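Local coordinates for periplasmic molybdate-binding protein (Azotobacter vinelandii, PDB 1ATG) that binds molybdate and tungstate in a pocket between its two domains, probably delivering the oxyanion to an ABC transporter as a periplasmic solute-binding protein, at residues G118-Q123 with E188-Q193; A55-P60 with R74-I79; G19-Q24 with K203-Q208; T13-A18 with V29-G34; K97-N102 with T126-L131. All coordinates share one frame; numbering follows the deposited sequence.

Contacts 1 and 2 lie nearest the oxyanion: the side chain of Ile190 in contact 1 is about 7 Å from the bound tungstate, and Ala55 in contact 2 touches it. Their centres are 11 Å apart, and they share the sheet in which strands 75-86 and 191-196 are neighbours; Gln193 of contact 1 accepts a probable hydrogen bond from Arg74 of contact 2. Contact 4 reaches that sheet from helix 11-25, whose further turns enter contact 3; the centres of contacts 3 and 4 are 12 Å apart. Contact 5 shares helix 116-127 with contact 1, centre to centre 18 Å, and has its centre 44 Å from that of contact 3, on the other side of the molecule's centre.

Contact 1 of 5, residues G118-Q123 with E188-Q193; sequences GLAGTQ and EPIVQQ
Gln123 OE1 is gripped twice: the backbone N of Glu188 donates to it at 3.0 Å, and a water donates to it at 2.8 Å. The N-H of Glu188 points almost straight at the oxygen (165°) but approaches from above the amide plane of Gln123. The same water gives its other hydrogen to Glu188 O at 2.7 Å, closing a ring in which the amide oxygen holds Glu188 N directly and Glu188 O through the water. Gln123 reaches this place because its CG stands beside the backbone N (chi1 -74°) and the chain runs extended from there. Glu188 crosses it at about a right angle, its CB 3.7 Å from Gln123 OE1, then bends at chi2 and carries its carboxylate away from the helix. One helical turn earlier the contact becomes apolar, with Ala120 CB set 3.6 Å from Ile190 CD1, the far end of the isoleucine. Ile190 is the centre of an inverse gamma turn, whose bond from Val191 N to Pro189 O is weak. Within helix 116-127, Gly118 O takes Thr122 OG1 and Thr122 N from opposite faces of its plane. Beyond the turn, Gln192 hydrogen-bonds Tyr117 of the anion pocket. Leu82 packs on both Ala120 and Ile190, so the helix meets the loop entering strand 191-196 beside strand 75-86, the antiparallel neighbour of 191-196.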
# COMPACT_ATOMS: atom_id res chain seq x y z
N GLY A 118 -6.36 -2.12 -4.32
CA GLY A 118 -7.63 -2.19 -5.03
C GLY A 118 -7.77 -3.53 -5.75
O GLY A 118 -8.83 -4.16 -5.73
N LEU A 119 -6.68 -3.98 -6.37
CA LEU A 119 -6.68 -5.29 -7.01
C LEU A 119 -6.98 -6.37 -5.97
O LEU A 119 -7.81 -7.26 -6.19
CB LEU A 119 -5.33 -5.56 -7.69
CG LEU A 119 -5.16 -6.95 -8.29
CD1 LEU A 119 -6.18 -7.20 -9.38
CD2 LEU A 119 -3.74 -7.15 -8.81
N ALA A 120 -6.33 -6.28 -4.81
CA ALA A 120 -6.56 -7.25 -3.74
C ALA A 120 -8.01 -7.22 -3.28
O ALA A 120 -8.63 -8.27 -3.12
CB ALA A 120 -5.61 -7.01 -2.58
N GLY A 121 -8.57 -6.03 -3.03
CA GLY A 121 -9.97 -5.95 -2.60
C GLY A 121 -10.92 -6.53 -3.64
O GLY A 121 -11.88 -7.21 -3.31
N THR A 122 -10.63 -6.23 -4.90
CA THR A 122 -11.45 -6.77 -5.99
C THR A 122 -11.36 -8.29 -6.06
O THR A 122 -12.38 -8.97 -6.22
CB THR A 122 -11.01 -6.12 -7.31
OG1 THR A 122 -11.15 -4.69 -7.19
CG2 THR A 122 -11.88 -6.58 -8.46
N GLN A 123 -10.16 -8.82 -5.85
CA GLN A 123 -9.98 -10.26 -5.80
C GLN A 123 -10.79 -10.89 -4.68
O GLN A 123 -11.31 -11.99 -4.87
CB GLN A 123 -8.49 -10.62 -5.64
CG GLN A 123 -7.73 -10.40 -6.94
CD GLN A 123 -6.23 -10.55 -6.79
OE1 GLN A 123 -5.67 -10.47 -5.70
NE2 GLN A 123 -5.56 -10.74 -7.94
N GLU A 188 -4.45 -12.54 -3.96
CA GLU A 188 -3.01 -12.83 -4.08
C GLU A 188 -2.24 -11.94 -3.13
O GLU A 188 -2.52 -10.74 -3.03
CB GLU A 188 -2.59 -12.60 -5.53
CG GLU A 188 -3.25 -13.57 -6.51
CD GLU A 188 -2.72 -14.99 -6.42
OE1 GLU A 188 -1.74 -15.29 -5.70
OE2 GLU A 188 -3.27 -15.89 -7.09
N PRO A 189 -1.23 -12.45 -2.43
CA PRO A 189 -0.48 -11.64 -1.47
C PRO A 189 0.06 -10.36 -2.06
O PRO A 189 0.52 -10.24 -3.19
CB PRO A 189 0.60 -12.59 -0.97
CG PRO A 189 -0.02 -13.94 -1.11
CD PRO A 189 -0.83 -13.87 -2.38
N ILE A 190 0.01 -9.31 -1.22
CA ILE A 190 0.42 -7.97 -1.63
C ILE A 190 1.90 -7.81 -1.35
O ILE A 190 2.33 -7.25 -0.34
CB ILE A 190 -0.46 -6.93 -0.91
CG1 ILE A 190 -1.95 -7.17 -1.18
CG2 ILE A 190 -0.08 -5.52 -1.33
CD1 ILE A 190 -2.87 -6.38 -0.27
N VAL A 191 2.71 -8.34 -2.25
CA VAL A 191 4.16 -8.36 -2.14
C VAL A 191 4.72 -7.06 -2.70
O VAL A 191 4.54 -6.78 -3.88
CB VAL A 191 4.72 -9.61 -2.86
CG1 VAL A 191 6.24 -9.56 -2.80
CG2 VAL A 191 4.16 -10.86 -2.20
N GLN A 192 5.31 -6.24 -1.84
CA GLN A 192 5.69 -4.89 -2.22
C GLN A 192 7.18 -4.78 -2.46
O GLN A 192 7.99 -5.09 -1.58
CB GLN A 192 5.23 -3.92 -1.12
CG GLN A 192 3.77 -4.16 -0.73
CD GLN A 192 3.12 -3.20 0.22
OE1 GLN A 192 2.07 -3.54 0.78
NE2 GLN A 192 3.63 -1.99 0.41
N GLN A 193 7.53 -4.33 -3.67
CA GLN A 193 8.94 -4.22 -4.03
C GLN A 193 9.35 -2.78 -4.27
O GLN A 193 8.54 -1.90 -4.57
CB GLN A 193 9.26 -5.06 -5.26
CG GLN A 193 9.09 -6.55 -5.00
CD GLN A 193 9.94 -7.37 -5.95
OE1 GLN A 193 9.92 -7.11 -7.16
NE2 GLN A 193 10.69 -8.32 -5.41
O HOH W 1 -3.42 -9.04 -4.95

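Contact 2 of 5, residues A55-P60 with R74-I79; sequences ADEKSP and RFTYAI
Arg74 meets Pro60 with its aliphatic part while its charged end is engaged with other residues, and no hydrogen bond crosses between the segments. CD of Arg74 rests 3.7 Å from Pro60 CB, and the same carbon comes within 3.6 Å of Pro60 C, so the arginine touches both the ring and the backbone of the first turn of helix 58-65. CG leaves opposite the backbone N (chi1 -171°), and a bend at chi3 (54°) then turns the guanidinium away from the line of the chain. Arg74 NE forms a salt bridge with Asp64, farther along helix 58-65, and NH1 donates to Gln193. Glu57 OE1 lies 5.0 Å from Arg74 NH1, too far for an ion pair, although the opposite charges may still attract weakly. Thr76 OG1, 4.3 Å from Glu57 OE1, pairs instead with Gln193 NE2. Segment 55-60 is the entry to helix 58-65: Asp56 OD1 caps it by accepting from Ser59 N at 3.0 Å, met from above the carboxylate plane. In strand 75-86, Tyr77 and Ala78 both face Gln192, forming a classic beta bulge, and Tyr77 OH hydrogen-bonds Ser54 O. At the other end of the loop Ala55 touches the tungstate, its backbone N bonded to Ser36 OG, another residue of the pocket.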
# COMPACT_ATOMS: atom_id res chain seq x y z
N ALA A 55 3.47 -0.87 -4.41
CA ALA A 55 2.62 -1.78 -3.64
C ALA A 55 2.56 -3.15 -4.31
O ALA A 55 1.82 -4.00 -3.84
CB ALA A 55 1.21 -1.22 -3.50
N ASP A 56 3.35 -3.38 -5.36
CA ASP A 56 3.39 -4.66 -6.03
C ASP A 56 4.83 -4.96 -6.48
O ASP A 56 5.78 -4.25 -6.19
CB ASP A 56 2.44 -4.70 -7.23
CG ASP A 56 2.77 -3.79 -8.38
OD1 ASP A 56 3.85 -3.18 -8.46
OD2 ASP A 56 1.87 -3.67 -9.27
N GLU A 57 4.96 -6.08 -7.17
CA GLU A 57 6.18 -6.53 -7.79
C GLU A 57 6.19 -6.13 -9.27
O GLU A 57 7.24 -5.83 -9.83
CB GLU A 57 6.33 -8.05 -7.75
CG GLU A 57 6.19 -8.69 -6.38
CD GLU A 57 6.75 -10.10 -6.36
OE1 GLU A 57 7.99 -10.21 -6.21
OE2 GLU A 57 5.96 -11.05 -6.51
N LYS A 58 5.02 -6.10 -9.90
CA LYS A 58 4.91 -5.83 -11.33
C LYS A 58 5.56 -4.52 -11.75
O LYS A 58 6.34 -4.55 -12.73
CB LYS A 58 3.43 -5.83 -11.75
CG LYS A 58 3.18 -5.56 -13.23
CD LYS A 58 1.69 -5.41 -13.51
CE LYS A 58 1.19 -4.02 -13.14
NZ LYS A 58 -0.24 -3.84 -13.52
N SER A 59 5.28 -3.40 -11.10
CA SER A 59 5.85 -2.13 -11.54
C SER A 59 7.36 -2.12 -11.41
O SER A 59 8.04 -1.85 -12.40
CB SER A 59 5.15 -0.91 -10.97
OG SER A 59 3.92 -0.71 -11.68
N PRO A 60 7.93 -2.46 -10.26
CA PRO A 60 9.38 -2.57 -10.13
C PRO A 60 9.97 -3.53 -11.15
O PRO A 60 11.03 -3.23 -11.72
CB PRO A 60 9.57 -3.06 -8.69
CG PRO A 60 8.40 -2.44 -7.99
CD PRO A 60 7.25 -2.67 -8.96
N ARG A 74 16.35 -4.16 -6.97
CA ARG A 74 14.98 -4.57 -6.65
C ARG A 74 14.89 -5.58 -5.52
O ARG A 74 15.58 -6.60 -5.53
CB ARG A 74 14.37 -5.16 -7.92
CG ARG A 74 12.87 -5.42 -7.76
CD ARG A 74 12.24 -5.55 -9.14
NE ARG A 74 12.94 -6.57 -9.93
CZ ARG A 74 12.69 -7.87 -9.79
NH1 ARG A 74 11.78 -8.32 -8.95
NH2 ARG A 74 13.36 -8.74 -10.54
N PHE A 75 14.00 -5.33 -4.55
CA PHE A 75 13.81 -6.27 -3.46
C PHE A 75 12.43 -6.07 -2.83
O PHE A 75 11.78 -5.04 -3.02
CB PHE A 75 14.91 -6.14 -2.41
CG PHE A 75 14.77 -4.99 -1.46
CD1 PHE A 75 15.05 -3.70 -1.85
CD2 PHE A 75 14.36 -5.19 -0.15
CE1 PHE A 75 14.93 -2.64 -0.96
CE2 PHE A 75 14.22 -4.16 0.74
CZ PHE A 75 14.51 -2.88 0.34
N THR A 76 12.00 -7.11 -2.14
CA THR A 76 10.73 -7.06 -1.41
C THR A 76 10.95 -6.40 -0.07
O THR A 76 11.63 -6.99 0.79
CB THR A 76 10.14 -8.46 -1.24
OG1 THR A 76 9.91 -8.96 -2.56
CG2 THR A 76 8.84 -8.43 -0.46
N TYR A 77 10.41 -5.21 0.16
CA TYR A 77 10.60 -4.48 1.40
C TYR A 77 9.49 -4.71 2.42
O TYR A 77 9.68 -4.41 3.61
CB TYR A 77 10.77 -2.98 1.14
CG TYR A 77 9.51 -2.30 0.65
CD1 TYR A 77 9.19 -2.28 -0.70
CD2 TYR A 77 8.64 -1.67 1.52
CE1 TYR A 77 8.02 -1.67 -1.15
CE2 TYR A 77 7.47 -1.07 1.09
CZ TYR A 77 7.18 -1.08 -0.25
OH TYR A 77 6.01 -0.48 -0.67
N ALA A 78 8.36 -5.24 1.97
CA ALA A 78 7.23 -5.43 2.89
C ALA A 78 6.18 -6.27 2.17
O ALA A 78 6.10 -6.25 0.93
CB ALA A 78 6.64 -4.08 3.27
N ILE A 79 5.35 -6.96 2.92
CA ILE A 79 4.20 -7.68 2.39
C ILE A 79 3.00 -7.13 3.16
O ILE A 79 2.95 -7.17 4.40
CB ILE A 79 4.31 -9.20 2.52
CG1 ILE A 79 5.53 -9.74 1.76
CG2 ILE A 79 3.08 -9.90 1.97
CD1 ILE A 79 6.44 -10.61 2.58

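Contact 3 of 5, residues G19-Q24 with K203-Q208; sequences GQFAKQ and KANAEQ
Phe21 extends its ring from helix 11-25 toward helix 203-212, and its outermost carbon, CZ, is the atom that meets both partners. Asn205 OD1 lies at the ring edge, near the ring plane, 4.4 Å from Phe21 CZ. Gln208 OE1 stands 4.3 Å from Phe21 CZ but approaches obliquely. Segments 19-24 and 203-208 keep their backbones apart, the nearest CA atoms, those of Phe21 and Gln208, being 10.3 Å from each other; the ring and the extended Gln208 side chain reach toward each other across the gap. A trans first torsion (chi1 -177°) swings the phenyl group out from its helix. Gln208 answers with a fully extended chain, chi1 and chi2 both at 180°, which brings its amide out to the ring.

Later residues of helix 203-212 hold the ring from other directions: Phe209 meets it edge-to-face, and Trp212 packs on it with the ring planes at about 55°. Trp212 NE1 also donates to Gln24 OE1, one turn along from Phe21, tying the two helices by a polar bond beside the ring. This is plain packing, away from the anion pocket, of a late helix, 203-212, against the first helix of the chain, 11-25; Asn205 also packs on His27 and on Leu2 of strand 2-7.

Buried by this contact, Asn205 OD1 has no hydrogen-bonding partner in the model. The polarised C-H edge of Phe21 may offer it slight electrostatic compensation, but at this distance the meeting is mainly van der Waals packing, without a directional bond between the segments.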
# COMPACT_ATOMS: atom_id res chain seq x y z
N GLY A 19 11.90 9.51 9.36
CA GLY A 19 12.19 10.17 10.63
C GLY A 19 13.31 9.43 11.36
O GLY A 19 14.25 10.05 11.88
N GLN A 20 13.22 8.10 11.43
CA GLN A 20 14.27 7.33 12.09
C GLN A 20 15.57 7.39 11.33
O GLN A 20 16.65 7.52 11.96
CB GLN A 20 13.79 5.90 12.29
CG GLN A 20 14.80 4.98 12.95
CD GLN A 20 15.23 5.43 14.33
OE1 GLN A 20 16.31 5.05 14.82
NE2 GLN A 20 14.45 6.27 15.00
N PHE A 21 15.57 7.33 10.01
CA PHE A 21 16.78 7.37 9.21
C PHE A 21 17.47 8.71 9.40
O PHE A 21 18.71 8.79 9.47
CB PHE A 21 16.44 7.11 7.74
CG PHE A 21 17.60 7.06 6.80
CD1 PHE A 21 18.52 6.02 6.85
CD2 PHE A 21 17.77 8.04 5.83
CE1 PHE A 21 19.58 5.96 5.96
CE2 PHE A 21 18.83 7.98 4.95
CZ PHE A 21 19.74 6.95 5.01
N ALA A 22 16.68 9.78 9.49
CA ALA A 22 17.22 11.12 9.73
C ALA A 22 17.83 11.22 11.12
O ALA A 22 18.94 11.77 11.26
CB ALA A 22 16.09 12.13 9.55
N LYS A 23 17.19 10.70 12.14
CA LYS A 23 17.75 10.72 13.49
C LYS A 23 19.08 9.98 13.50
O LYS A 23 20.06 10.45 14.11
CB LYS A 23 16.78 10.07 14.48
CG LYS A 23 17.29 9.80 15.88
CD LYS A 23 16.25 9.10 16.74
CE LYS A 23 16.78 8.79 18.13
NZ LYS A 23 16.85 10.00 18.99
N GLN A 24 19.15 8.81 12.87
CA GLN A 24 20.37 8.02 12.90
C GLN A 24 21.51 8.59 12.08
O GLN A 24 22.66 8.49 12.54
CB GLN A 24 20.04 6.62 12.36
CG GLN A 24 19.15 5.82 13.29
CD GLN A 24 18.85 4.45 12.71
OE1 GLN A 24 19.59 3.96 11.86
NE2 GLN A 24 17.79 3.83 13.21
N LYS A 203 23.27 8.01 -6.11
CA LYS A 203 23.39 6.56 -6.07
C LYS A 203 23.85 6.01 -4.73
O LYS A 203 23.25 5.06 -4.21
CB LYS A 203 24.34 6.06 -7.17
CG LYS A 203 24.24 4.57 -7.42
CD LYS A 203 25.17 4.13 -8.54
CE LYS A 203 25.20 2.62 -8.67
NZ LYS A 203 25.99 1.98 -7.59
N ALA A 204 24.93 6.56 -4.18
CA ALA A 204 25.46 6.07 -2.91
C ALA A 204 24.44 6.24 -1.79
O ALA A 204 24.23 5.30 -1.00
CB ALA A 204 26.77 6.78 -2.58
N ASN A 205 23.82 7.41 -1.69
CA ASN A 205 22.80 7.63 -0.67
C ASN A 205 21.58 6.72 -0.89
O ASN A 205 21.05 6.20 0.10
CB ASN A 205 22.37 9.09 -0.65
CG ASN A 205 21.73 9.57 0.63
OD1 ASN A 205 21.85 8.95 1.69
ND2 ASN A 205 21.06 10.72 0.55
N ALA A 206 21.19 6.51 -2.14
CA ALA A 206 20.05 5.62 -2.41
C ALA A 206 20.38 4.21 -1.97
O ALA A 206 19.56 3.54 -1.33
CB ALA A 206 19.71 5.67 -3.89
N GLU A 207 21.58 3.72 -2.28
CA GLU A 207 22.00 2.39 -1.86
C GLU A 207 22.10 2.30 -0.35
O GLU A 207 21.71 1.27 0.23
CB GLU A 207 23.32 2.02 -2.55
CG GLU A 207 23.13 1.81 -4.05
CD GLU A 207 24.42 1.46 -4.77
OE1 GLU A 207 25.49 1.88 -4.30
OE2 GLU A 207 24.34 0.78 -5.82
N GLN A 208 22.54 3.34 0.33
CA GLN A 208 22.60 3.35 1.79
C GLN A 208 21.20 3.21 2.37
O GLN A 208 20.98 2.41 3.27
CB GLN A 208 23.27 4.62 2.32
CG GLN A 208 23.34 4.64 3.84
CD GLN A 208 23.98 5.87 4.43
OE1 GLN A 208 23.89 6.13 5.63
NE2 GLN A 208 24.64 6.67 3.59

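Contact 4 of 5, residues T13-A18 with V29-G34; sequences TLEQLA and VVISSG. With EDO (1,2-ethanediol), chain E.
The beta-alpha-beta unit of strand 2-7, helix 11-25 and strand 29-34 closes here, with Leu14, Glu15 and Ala18 of the helix packed on Ile31 and Val29 of the second strand. Helix and strand run antiparallel, the axes of the two segments at 177° and 9.7 Å at closest approach. Ile31 touches all three helix residues. Leu14 meets it tip to tip, CD2 lying 3.8 Å from Ile31 CG2; with chi1 at 180°, Leu14 extends its branch toward the sheet. Ile31 CD1 lies 3.9 Å from Glu15 CG, the two side chains crossing at about a right angle, and 4.0 Å from Ala18 CB. The methyl of Ala18 also faces Val29 CB at 4.3 Å, where the two backbones come nearest. Leu14 continues inward onto Val4 and Thr6 of strand 2-7. On the outer side of the helix, Gln16 NE2 donates to O1 of a 1,2-ethanediol at 2.7 Å, probably a molecule from the crystallisation liquor. With no hydrogen bond between the segments, helix and strand are joined by apolar packing alone, and Glu15, an exposed residue, contributes its CG methylene rather than its carboxylate.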
# COMPACT_ATOMS: atom_id res chain seq x y z
N THR A 13 4.01 4.84 7.00
CA THR A 13 5.15 4.03 7.43
C THR A 13 6.45 4.62 6.94
O THR A 13 7.44 4.71 7.70
CB THR A 13 4.97 2.58 6.99
OG1 THR A 13 3.69 2.09 7.39
CG2 THR A 13 6.06 1.71 7.60
N LEU A 14 6.47 5.10 5.70
CA LEU A 14 7.68 5.73 5.17
C LEU A 14 7.99 7.01 5.94
O LEU A 14 9.17 7.32 6.13
CB LEU A 14 7.53 6.01 3.68
CG LEU A 14 8.76 6.66 3.03
CD1 LEU A 14 10.02 5.83 3.20
CD2 LEU A 14 8.49 6.92 1.55
N GLU A 15 6.98 7.75 6.39
CA GLU A 15 7.24 8.94 7.21
C GLU A 15 7.93 8.53 8.50
O GLU A 15 8.89 9.18 8.95
CB GLU A 15 5.93 9.69 7.49
CG GLU A 15 5.40 10.40 6.25
CD GLU A 15 3.97 10.89 6.35
OE1 GLU A 15 3.23 10.40 7.22
OE2 GLU A 15 3.58 11.76 5.54
N GLN A 16 7.47 7.45 9.13
CA GLN A 16 8.13 6.94 10.33
C GLN A 16 9.56 6.51 10.02
O GLN A 16 10.50 6.83 10.77
CB GLN A 16 7.38 5.77 10.95
CG GLN A 16 6.00 6.13 11.48
CD GLN A 16 5.23 4.91 11.91
OE1 GLN A 16 5.21 3.88 11.23
NE2 GLN A 16 4.56 4.99 13.06
N LEU A 17 9.75 5.78 8.93
CA LEU A 17 11.08 5.31 8.54
C LEU A 17 12.02 6.47 8.24
O LEU A 17 13.16 6.46 8.72
CB LEU A 17 10.98 4.40 7.32
CG LEU A 17 10.31 3.04 7.56
CD1 LEU A 17 9.85 2.44 6.24
CD2 LEU A 17 11.29 2.09 8.25
N ALA A 18 11.58 7.43 7.45
CA ALA A 18 12.38 8.60 7.12
C ALA A 18 12.77 9.35 8.38
O ALA A 18 13.94 9.76 8.54
CB ALA A 18 11.58 9.50 6.19
N VAL A 29 14.96 13.01 3.91
CA VAL A 29 14.37 12.46 2.69
C VAL A 29 13.16 13.32 2.31
O VAL A 29 12.48 13.80 3.21
CB VAL A 29 13.94 11.01 2.94
CG1 VAL A 29 12.96 10.49 1.90
CG2 VAL A 29 15.17 10.11 3.00
N VAL A 30 12.93 13.50 1.02
CA VAL A 30 11.75 14.20 0.53
C VAL A 30 10.81 13.13 -0.01
O VAL A 30 11.17 12.42 -0.93
CB VAL A 30 12.09 15.20 -0.59
CG1 VAL A 30 10.83 15.86 -1.14
CG2 VAL A 30 13.03 16.26 -0.03
N ILE A 31 9.64 13.00 0.60
CA ILE A 31 8.67 11.98 0.23
C ILE A 31 7.59 12.51 -0.70
O ILE A 31 7.01 13.56 -0.44
CB ILE A 31 7.97 11.40 1.49
CG1 ILE A 31 8.99 10.76 2.44
CG2 ILE A 31 6.90 10.38 1.12
CD1 ILE A 31 8.47 10.43 3.82
N SER A 32 7.28 11.72 -1.72
CA SER A 32 6.15 11.95 -2.59
C SER A 32 5.33 10.65 -2.61
O SER A 32 5.89 9.58 -2.30
CB SER A 32 6.54 12.29 -4.02
OG SER A 32 7.34 13.47 -4.05
N SER A 33 4.06 10.73 -3.00
CA SER A 33 3.26 9.50 -3.01
C SER A 33 2.17 9.52 -4.07
O SER A 33 1.76 10.61 -4.50
CB SER A 33 2.65 9.28 -1.62
OG SER A 33 1.73 10.30 -1.31
N GLY A 34 1.75 8.34 -4.47
CA GLY A 34 0.65 8.21 -5.43
C GLY A 34 0.37 6.73 -5.59
O GLY A 34 1.03 5.90 -4.92
C1 EDO E . 2.74 1.74 14.28
O1 EDO E . 3.03 3.24 14.48
C2 EDO E . 1.25 1.36 14.37
O2 EDO E . 0.41 2.52 13.73

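Contact 5 of 5, residues K97-N102 with T126-L131; sequences KVLAGN and THLGLL
Ala100 and Leu130 mark the closest approach of the two backbones, their CA atoms 7.0 Å apart, where a short 3-10 segment faces the turn that ends a helix. The i to i+3 bonds of the 3-10 segment are Ala100 N to Lys97 O and Gly101 N to Val98 O, each 3.1 Å. Opposite, the helix arriving through Thr126 and His127 is closed by a Schellman motif, with Gly129 at positive phi (71°) and its N bonded to Thr126 O. This reversal brings two leucines, one on each side of the glycine, to the same neighbour. Leu130 CD1 presses on Leu99 CB at 3.7 Å and comes equally close to Leu99 O, while its other branch, CD2, reaches the methyl of Ala100 (CD2 to CB 4.3 Å). Leu128 meets the outer end of Leu99, CD1 to CD1 at 3.8 Å, the two side chains crossing at about a right angle. Leu99, Leu128 and Leu130 all hold CG beside the backbone N, with chi1 near -70°; Leu99 offers CB to Leu130 and CD1 to Leu128. The contact joins the loop between strands 75-86 and 107-110 to the C-terminal end of helix 116-127. Leu99 also packs on Leu84 and Leu125, and Leu128 on Tyr186. Asp93 accepts from the N atoms of Lys97 and Val98 through its two carboxylate oxygens, and Trp104 NE1 donates to Val98 O.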
# COMPACT_ATOMS: atom_id res chain seq x y z
N LYS A 97 -19.12 -11.44 6.58
CA LYS A 97 -20.47 -11.73 6.12
C LYS A 97 -21.24 -10.47 5.73
O LYS A 97 -22.12 -10.50 4.88
CB LYS A 97 -21.26 -12.47 7.20
CG LYS A 97 -21.02 -13.97 7.23
CD LYS A 97 -21.69 -14.58 8.45
CE LYS A 97 -21.00 -15.87 8.87
NZ LYS A 97 -20.54 -16.66 7.69
N VAL A 98 -20.86 -9.33 6.31
CA VAL A 98 -21.46 -8.05 5.98
C VAL A 98 -21.44 -7.80 4.48
O VAL A 98 -22.38 -7.19 3.96
CB VAL A 98 -20.74 -6.92 6.72
CG1 VAL A 98 -19.29 -6.74 6.29
CG2 VAL A 98 -21.50 -5.61 6.54
N LEU A 99 -20.43 -8.24 3.75
CA LEU A 99 -20.34 -7.96 2.33
C LEU A 99 -21.50 -8.49 1.49
O LEU A 99 -21.78 -7.95 0.43
CB LEU A 99 -19.03 -8.53 1.77
CG LEU A 99 -17.78 -7.76 2.20
CD1 LEU A 99 -16.54 -8.56 1.81
CD2 LEU A 99 -17.74 -6.38 1.58
N ALA A 100 -22.10 -9.59 1.92
CA ALA A 100 -23.19 -10.20 1.17
C ALA A 100 -24.55 -9.61 1.50
O ALA A 100 -25.54 -9.99 0.85
CB ALA A 100 -23.20 -11.70 1.43
N GLY A 101 -24.63 -8.69 2.45
CA GLY A 101 -25.90 -8.10 2.84
C GLY A 101 -26.11 -6.69 2.31
O GLY A 101 -25.31 -6.12 1.58
N ASN A 102 -27.25 -6.13 2.71
CA ASN A 102 -27.64 -4.78 2.29
C ASN A 102 -27.68 -3.81 3.44
O ASN A 102 -28.37 -2.78 3.39
CB ASN A 102 -29.00 -4.87 1.58
CG ASN A 102 -28.96 -5.72 0.33
OD1 ASN A 102 -28.02 -5.67 -0.46
ND2 ASN A 102 -29.99 -6.54 0.15
N THR A 126 -14.31 -11.10 -5.89
CA THR A 126 -14.42 -12.18 -6.87
C THR A 126 -14.41 -13.51 -6.15
O THR A 126 -15.17 -14.44 -6.51
CB THR A 126 -13.23 -12.06 -7.84
OG1 THR A 126 -13.45 -10.89 -8.64
CG2 THR A 126 -13.07 -13.29 -8.72
N HIS A 127 -13.56 -13.68 -5.15
CA HIS A 127 -13.50 -14.94 -4.41
C HIS A 127 -14.84 -15.30 -3.79
O HIS A 127 -15.21 -16.48 -3.75
CB HIS A 127 -12.40 -14.85 -3.34
CG HIS A 127 -12.14 -16.15 -2.64
ND1 HIS A 127 -11.23 -17.08 -3.10
CD2 HIS A 127 -12.67 -16.67 -1.52
CE1 HIS A 127 -11.23 -18.11 -2.27
NE2 HIS A 127 -12.10 -17.90 -1.32
N LEU A 128 -15.56 -14.31 -3.28
CA LEU A 128 -16.85 -14.47 -2.65
C LEU A 128 -18.01 -14.49 -3.63
O LEU A 128 -19.16 -14.66 -3.20
CB LEU A 128 -17.04 -13.31 -1.65
CG LEU A 128 -16.07 -13.34 -0.46
CD1 LEU A 128 -16.16 -12.03 0.30
CD2 LEU A 128 -16.35 -14.54 0.43
N GLY A 129 -17.76 -14.25 -4.91
CA GLY A 129 -18.82 -14.22 -5.91
C GLY A 129 -19.70 -12.99 -5.75
O GLY A 129 -20.89 -13.07 -6.11
N LEU A 130 -19.16 -11.87 -5.26
CA LEU A 130 -19.93 -10.68 -5.01
C LEU A 130 -19.55 -9.52 -5.91
O LEU A 130 -20.23 -8.49 -5.85
CB LEU A 130 -19.75 -10.20 -3.55
CG LEU A 130 -20.31 -11.14 -2.49
CD1 LEU A 130 -19.85 -10.71 -1.10
CD2 LEU A 130 -21.84 -11.17 -2.57
N LEU A 131 -18.52 -9.65 -6.75
CA LEU A 131 -18.11 -8.53 -7.57
C LEU A 131 -19.19 -8.12 -8.56
O LEU A 131 -19.49 -6.94 -8.70
CB LEU A 131 -16.79 -8.81 -8.30
CG LEU A 131 -16.22 -7.64 -9.09
CD1 LEU A 131 -15.96 -6.45 -8.17
CD2 LEU A 131 -14.91 -8.03 -9.78